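Local coordinates for protein BamaA.19900.a (Balamuthia mandrillaris, PDB 6VZZ) that probably phosphorylates glucose to glucose 6-phosphate as a glucokinase, holding the sugar in the cleft between two domains of an actin-like ATPase fold, at residues 48-53 with 133-138; 61-66 with 380-385. One frame throughout, in Å; residues are numbered along the deposited sequence.

Contact 1 of 2, residues 48-53 with 133-138; sequences TRLALA and SFLFPP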
loop_
_atom_site.group_PDB
_atom_site.type_symbol
_atom_site.label_atom_id
_atom_site.label_comp_id
_atom_site.label_asym_id
_atom_site.label_seq_id
_atom_site.Cartn_x
_atom_site.Cartn_y
_atom_site.Cartn_z
ATOM N N THR A 48 -26.258 8.704 3.175
ATOM C CA THR A 48 -25.873 9.463 2.001
ATOM C C THR A 48 -26.224 10.927 2.219
ATOM O O THR A 48 -27.298 11.250 2.736
ATOM C CB THR A 48 -26.562 8.913 0.748
ATOM O OG1 THR A 48 -25.877 7.729 0.320
ATOM C CG2 THR A 48 -26.563 9.932 -0.380
ATOM N N ARG A 49 -25.299 11.805 1.847
ATOM C CA ARG A 49 -25.486 13.240 1.944
ATOM C C ARG A 49 -25.282 13.857 0.571
ATOM O O ARG A 49 -24.479 13.368 -0.232
ATOM C CB ARG A 49 -24.518 13.852 2.947
ATOM C CG ARG A 49 -24.743 13.368 4.362
ATOM C CD ARG A 49 -23.628 13.813 5.291
ATOM N NE ARG A 49 -24.045 13.770 6.694
ATOM C CZ ARG A 49 -24.009 12.678 7.458
ATOM N NH1 ARG A 49 -23.574 11.527 6.957
ATOM N NH2 ARG A 49 -24.412 12.736 8.720
ATOM N N LEU A 50 -26.024 14.926 0.296
ATOM C CA LEU A 50 -25.933 15.621 -0.978
ATOM C C LEU A 50 -25.780 17.101 -0.696
ATOM O O LEU A 50 -26.405 17.629 0.230
ATOM C CB LEU A 50 -27.167 15.358 -1.859
ATOM C CG LEU A 50 -27.112 15.832 -3.315
ATOM C CD1 LEU A 50 -27.857 14.883 -4.219
ATOM C CD2 LEU A 50 -27.671 17.230 -3.459
ATOM N N ALA A 51 -24.949 17.769 -1.492
ATOM C CA ALA A 51 -24.680 19.180 -1.281
ATOM C C ALA A 51 -24.497 19.877 -2.619
ATOM O O ALA A 51 -24.173 19.252 -3.633
ATOM C CB ALA A 51 -23.443 19.399 -0.404
ATOM N N LEU A 52 -24.703 21.191 -2.600
ATOM C CA LEU A 52 -24.493 22.050 -3.749
ATOM C C LEU A 52 -23.499 23.144 -3.391
ATOM O O LEU A 52 -23.408 23.573 -2.235
ATOM C CB LEU A 52 -25.795 22.693 -4.216
ATOM C CG LEU A 52 -27.023 21.803 -4.333
ATOM C CD1 LEU A 52 -28.228 22.662 -4.679
ATOM C CD2 LEU A 52 -26.819 20.695 -5.365
ATOM N N ALA A 53 -22.752 23.591 -4.395
ATOM C CA ALA A 53 -21.886 24.750 -4.241
ATOM C C ALA A 53 -21.822 25.485 -5.572
ATOM O O ALA A 53 -21.750 24.858 -6.633
ATOM C CB ALA A 53 -20.481 24.358 -3.772
ATOM N N SER A 133 -30.666 13.513 -14.768
ATOM C CA SER A 133 -29.871 14.470 -15.536
ATOM C C SER A 133 -29.778 15.842 -14.874
ATOM O O SER A 133 -28.742 16.507 -14.991
ATOM C CB SER A 133 -30.464 14.620 -16.931
ATOM O OG SER A 133 -30.180 13.478 -17.710
ATOM N N PHE A 134 -30.839 16.298 -14.203
ATOM C CA PHE A 134 -30.825 17.647 -13.649
ATOM C C PHE A 134 -29.639 17.855 -12.708
ATOM O O PHE A 134 -28.927 18.859 -12.809
ATOM C CB PHE A 134 -32.137 17.947 -12.931
ATOM C CG PHE A 134 -32.205 19.336 -12.376
ATOM C CD1 PHE A 134 -32.652 20.384 -13.157
ATOM C CD2 PHE A 134 -31.794 19.602 -11.079
ATOM C CE1 PHE A 134 -32.697 21.663 -12.658
ATOM C CE2 PHE A 134 -31.835 20.878 -10.581
ATOM C CZ PHE A 134 -32.289 21.913 -11.372
ATOM N N LEU A 135 -29.409 16.924 -11.785
ATOM C CA LEU A 135 -28.304 17.087 -10.850
ATOM C C LEU A 135 -27.031 16.420 -11.325
ATOM O O LEU A 135 -25.957 16.722 -10.793
ATOM C CB LEU A 135 -28.653 16.521 -9.467
ATOM C CG LEU A 135 -29.720 17.219 -8.631
ATOM C CD1 LEU A 135 -29.783 16.599 -7.245
ATOM C CD2 LEU A 135 -29.453 18.707 -8.537
ATOM N N PHE A 136 -27.118 15.525 -12.300
ATOM C CA PHE A 136 -25.988 14.692 -12.708
ATOM C C PHE A 136 -25.866 14.762 -14.221
ATOM O O PHE A 136 -26.280 13.837 -14.930
ATOM C CB PHE A 136 -26.161 13.260 -12.203
ATOM C CG PHE A 136 -26.379 13.183 -10.722
ATOM C CD1 PHE A 136 -25.303 13.252 -9.841
ATOM C CD2 PHE A 136 -27.662 13.082 -10.200
ATOM C CE1 PHE A 136 -25.503 13.206 -8.467
ATOM C CE2 PHE A 136 -27.865 13.031 -8.828
ATOM C CZ PHE A 136 -26.787 13.095 -7.963
ATOM N N PRO A 137 -25.295 15.846 -14.746
ATOM C CA PRO A 137 -25.147 15.992 -16.202
ATOM C C PRO A 137 -24.393 14.813 -16.785
ATOM O O PRO A 137 -23.316 14.451 -16.285
ATOM C CB PRO A 137 -24.349 17.295 -16.349
ATOM C CG PRO A 137 -23.669 17.478 -15.023
ATOM C CD PRO A 137 -24.601 16.915 -14.005
ATOM N N PRO A 138 -24.943 14.179 -17.825
ATOM C CA PRO A 138 -24.383 12.901 -18.306
ATOM C C PRO A 138 -22.903 12.934 -18.661
ATOM O O PRO A 138 -22.179 11.971 -18.368
ATOM C CB PRO A 138 -25.256 12.605 -19.531
ATOM C CG PRO A 138 -26.575 13.174 -19.162
ATOM C CD PRO A 138 -26.263 14.451 -18.416
#
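The benzene ring of Phe136 is the flat group of this contact, and Leu50 reaches it obliquely, neither squarely over a face nor in line with the edge: CD1 of Leu50 lies 4.3 Å from CZ of Phe136, the far corner of the ring. Phe136 leaves the backbone at a slant to the strand, and only the length of the side chain carries its distal carbons to the leucine, which is one reason a large aromatic suits the place. The same Leu50 methyl also meets CD1 of Leu135, at 4.0 Å, so a single branch of Leu50 bridges two consecutive residues of 133-138. Leu50 leaves the strand toward the loop, and with CG anti to the backbone N (chi1 -170°) its branch lies beside its own carbonyl carbon, where CD1 can reach both loop residues. Leu135 points back at the strand, and the two leucines meet at a slant, methyl against methyl. Leu52, two residues on and on the same side of the strand, adds a looser approach, its CD2 4.6 Å from CD2 of Leu135. Every touching group is hydrocarbon and buried, so the join rests on dispersion and the exclusion of water, and branched aliphatic side chains fill it without polar atoms needing partners. The loop itself makes a tight turn over 133-136, where a weak bond joins Phe136 N to Ser133 O. Phe136 also stacks edge-to-face with Phe79 of helix 72-90, whose Ser83 touches Leu135. Leu135 and Leu52 share Val39 on strand 37-43, while Leu50 and Leu52 both adjoin Val64 on strand 62-68. The loop leading into strand 141-145 is thereby packed onto the side of the five-stranded sheet that faces helix 72-90.

Contact 2 of 2, residues 61-66 with 380-385; sequences FLQVLK and LNLHGA
Both ring nitrogens of His383 are engaged by carbonyl oxygens, ND1 by Asn379 O and NE2, weakly, by Asp59 O, and this imidazole presents one face to Phe61. The two bonds should restrain rotation of the ring, and a pair of carbonyl acceptors may favour its protonated form. Phe61 turns an edge to that face in a T-shaped stack, with centroids 4.7 Å apart and planes at 65°; its CE2 stands over the imidazole, displaced toward the rim. The phenyl is placed there by a chi1 of 57°, which sets CG between the backbone N and the carbonyl carbon. A second interaction uses the phenyl's own face: CB of Leu382 makes an off-centre CH-pi contact, 4.3 Å from the ring centroid of Phe61. Farther along Leu382, CD1 lies 3.7 Å from CE1 of Phe61. An aromatic serves position 61 well because its edge and its face can meet successive helix residues at once. Gln63, extended from the strand, brings OE1 to 3.7 Å from the same Leu382 CD1, a plain packing contact in which the extended stem carries the amide across, so that its oxygen, not a methylene, lies against the methyl. On the helix, Gly384 N to Leu380 O, 2.9 Å, keeps the turn regular. Beyond Gln63 the strand carries a classic beta bulge, Val64 and Leu65 both facing Leu50. A helix near the C terminus laid against the N-terminal sheet, as here, fits the small domain of the hexokinase-like members of the actin-like ATPase superfamily.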
loop_
_atom_site.group_PDB
_atom_site.type_symbol
_atom_site.label_atom_id
_atom_site.label_comp_id
_atom_site.label_asym_id
_atom_site.label_seq_id
_atom_site.Cartn_x
_atom_site.Cartn_y
_atom_site.Cartn_z
ATOM N N PHE A 61 -20.314 25.115 1.271
ATOM C CA PHE A 61 -21.346 24.496 0.450
ATOM C C PHE A 61 -22.649 24.433 1.236
ATOM O O PHE A 61 -22.695 24.709 2.435
ATOM C CB PHE A 61 -20.935 23.098 -0.033
ATOM C CG PHE A 61 -20.598 22.142 1.074
ATOM C CD1 PHE A 61 -21.593 21.554 1.836
ATOM C CD2 PHE A 61 -19.283 21.821 1.344
ATOM C CE1 PHE A 61 -21.280 20.679 2.870
ATOM C CE2 PHE A 61 -18.959 20.937 2.369
ATOM C CZ PHE A 61 -19.957 20.368 3.135
ATOM N N LEU A 62 -23.705 24.036 0.537
ATOM C CA LEU A 62 -25.053 23.951 1.085
ATOM C C LEU A 62 -25.481 22.487 1.100
ATOM O O LEU A 62 -25.665 21.880 0.038
ATOM C CB LEU A 62 -26.010 24.794 0.246
ATOM C CG LEU A 62 -27.484 24.692 0.621
ATOM C CD1 LEU A 62 -27.731 25.418 1.936
ATOM C CD2 LEU A 62 -28.363 25.228 -0.499
ATOM N N GLN A 63 -25.638 21.911 2.289
ATOM C CA GLN A 63 -26.152 20.549 2.372
ATOM C C GLN A 63 -27.663 20.596 2.213
ATOM O O GLN A 63 -28.345 21.260 2.995
ATOM C CB GLN A 63 -25.773 19.880 3.692
ATOM C CG GLN A 63 -26.366 18.456 3.814
ATOM C CD GLN A 63 -25.636 17.577 4.818
ATOM O OE1 GLN A 63 -24.467 17.247 4.624
ATOM N NE2 GLN A 63 -26.324 17.195 5.900
ATOM N N VAL A 64 -28.191 19.900 1.210
ATOM C CA VAL A 64 -29.626 19.984 0.964
ATOM C C VAL A 64 -30.348 18.757 1.508
ATOM O O VAL A 64 -31.497 18.867 1.948
ATOM C CB VAL A 64 -29.952 20.191 -0.528
ATOM C CG1 VAL A 64 -28.978 21.166 -1.163
ATOM C CG2 VAL A 64 -29.974 18.887 -1.267
ATOM N N LEU A 65 -29.708 17.588 1.502
ATOM C CA LEU A 65 -30.420 16.431 2.024
ATOM C C LEU A 65 -29.462 15.332 2.450
ATOM O O LEU A 65 -28.408 15.130 1.845
ATOM C CB LEU A 65 -31.421 15.885 1.001
ATOM C CG LEU A 65 -32.718 15.377 1.659
ATOM C CD1 LEU A 65 -33.093 16.220 2.885
ATOM C CD2 LEU A 65 -33.868 15.366 0.662
ATOM N N LYS A 66 -29.854 14.627 3.505
ATOM C CA LYS A 66 -29.205 13.403 3.943
ATOM C C LYS A 66 -30.276 12.349 4.189
ATOM O O LYS A 66 -31.427 12.669 4.502
ATOM C CB LYS A 66 -28.363 13.613 5.217
ATOM C CG LYS A 66 -29.155 13.917 6.482
ATOM C CD LYS A 66 -28.267 13.791 7.728
ATOM C CE LYS A 66 -29.064 13.985 9.014
ATOM N NZ LYS A 66 -28.399 13.355 10.210
ATOM N N LEU A 380 -15.467 16.228 4.861
ATOM C CA LEU A 380 -14.360 16.368 3.928
ATOM C C LEU A 380 -14.662 15.676 2.609
ATOM O O LEU A 380 -14.170 16.109 1.562
ATOM C CB LEU A 380 -13.079 15.811 4.557
ATOM C CG LEU A 380 -12.435 16.669 5.655
ATOM C CD1 LEU A 380 -11.350 15.888 6.384
ATOM C CD2 LEU A 380 -11.850 17.943 5.076
ATOM N N ASN A 381 -15.466 14.610 2.641
ATOM C CA ASN A 381 -15.868 13.931 1.414
ATOM C C ASN A 381 -16.616 14.873 0.486
ATOM O O ASN A 381 -16.378 14.878 -0.730
ATOM C CB ASN A 381 -16.745 12.725 1.746
ATOM C CG ASN A 381 -16.024 11.698 2.585
ATOM O OD1 ASN A 381 -14.876 11.905 2.988
ATOM N ND2 ASN A 381 -16.695 10.586 2.868
ATOM N N LEU A 382 -17.541 15.664 1.040
ATOM C CA LEU A 382 -18.321 16.577 0.216
ATOM C C LEU A 382 -17.440 17.666 -0.370
ATOM O O LEU A 382 -17.598 18.027 -1.543
ATOM C CB LEU A 382 -19.461 17.190 1.028
ATOM C CG LEU A 382 -20.600 16.255 1.426
ATOM C CD1 LEU A 382 -21.563 17.002 2.306
ATOM C CD2 LEU A 382 -21.308 15.715 0.197
ATOM N N HIS A 383 -16.506 18.201 0.428
ATOM C CA HIS A 383 -15.553 19.169 -0.104
ATOM C C HIS A 383 -14.767 18.567 -1.260
ATOM O O HIS A 383 -14.612 19.196 -2.313
ATOM C CB HIS A 383 -14.598 19.653 0.992
ATOM C CG HIS A 383 -15.180 20.699 1.890
ATOM N ND1 HIS A 383 -15.678 20.414 3.143
ATOM C CD2 HIS A 383 -15.333 22.033 1.722
ATOM C CE1 HIS A 383 -16.113 21.526 3.709
ATOM N NE2 HIS A 383 -15.918 22.522 2.865
ATOM N N GLY A 384 -14.272 17.338 -1.080
ATOM C CA GLY A 384 -13.512 16.685 -2.133
ATOM C C GLY A 384 -14.341 16.455 -3.380
ATOM O O GLY A 384 -13.917 16.779 -4.494
ATOM N N ALA A 385 -15.550 15.915 -3.205
ATOM C CA ALA A 385 -16.420 15.690 -4.353
ATOM C C ALA A 385 -16.707 16.991 -5.086
ATOM O O ALA A 385 -16.755 17.016 -6.322
ATOM C CB ALA A 385 -17.722 15.023 -3.914
#

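In the fold
From the N terminus the chain runs through strand 47-54 and directly into its antiparallel neighbour 62-68, so the first segments of both contacts lie side by side in one sheet, bonded by Leu52 O to Leu62 N. Contact 1 closes a loop of 79 residues when the chain returns at 133-138, before strand 141-145. Contact 2 closes a far longer one, 313 residues, which takes in the six-stranded sheet before helix 380-389 comes back. The segments alternate, so the two closures cross. Contact 1 ties the connecting loop to the sheet on the helix 72-90 side; contact 2 brings the C-terminal helix to its other face.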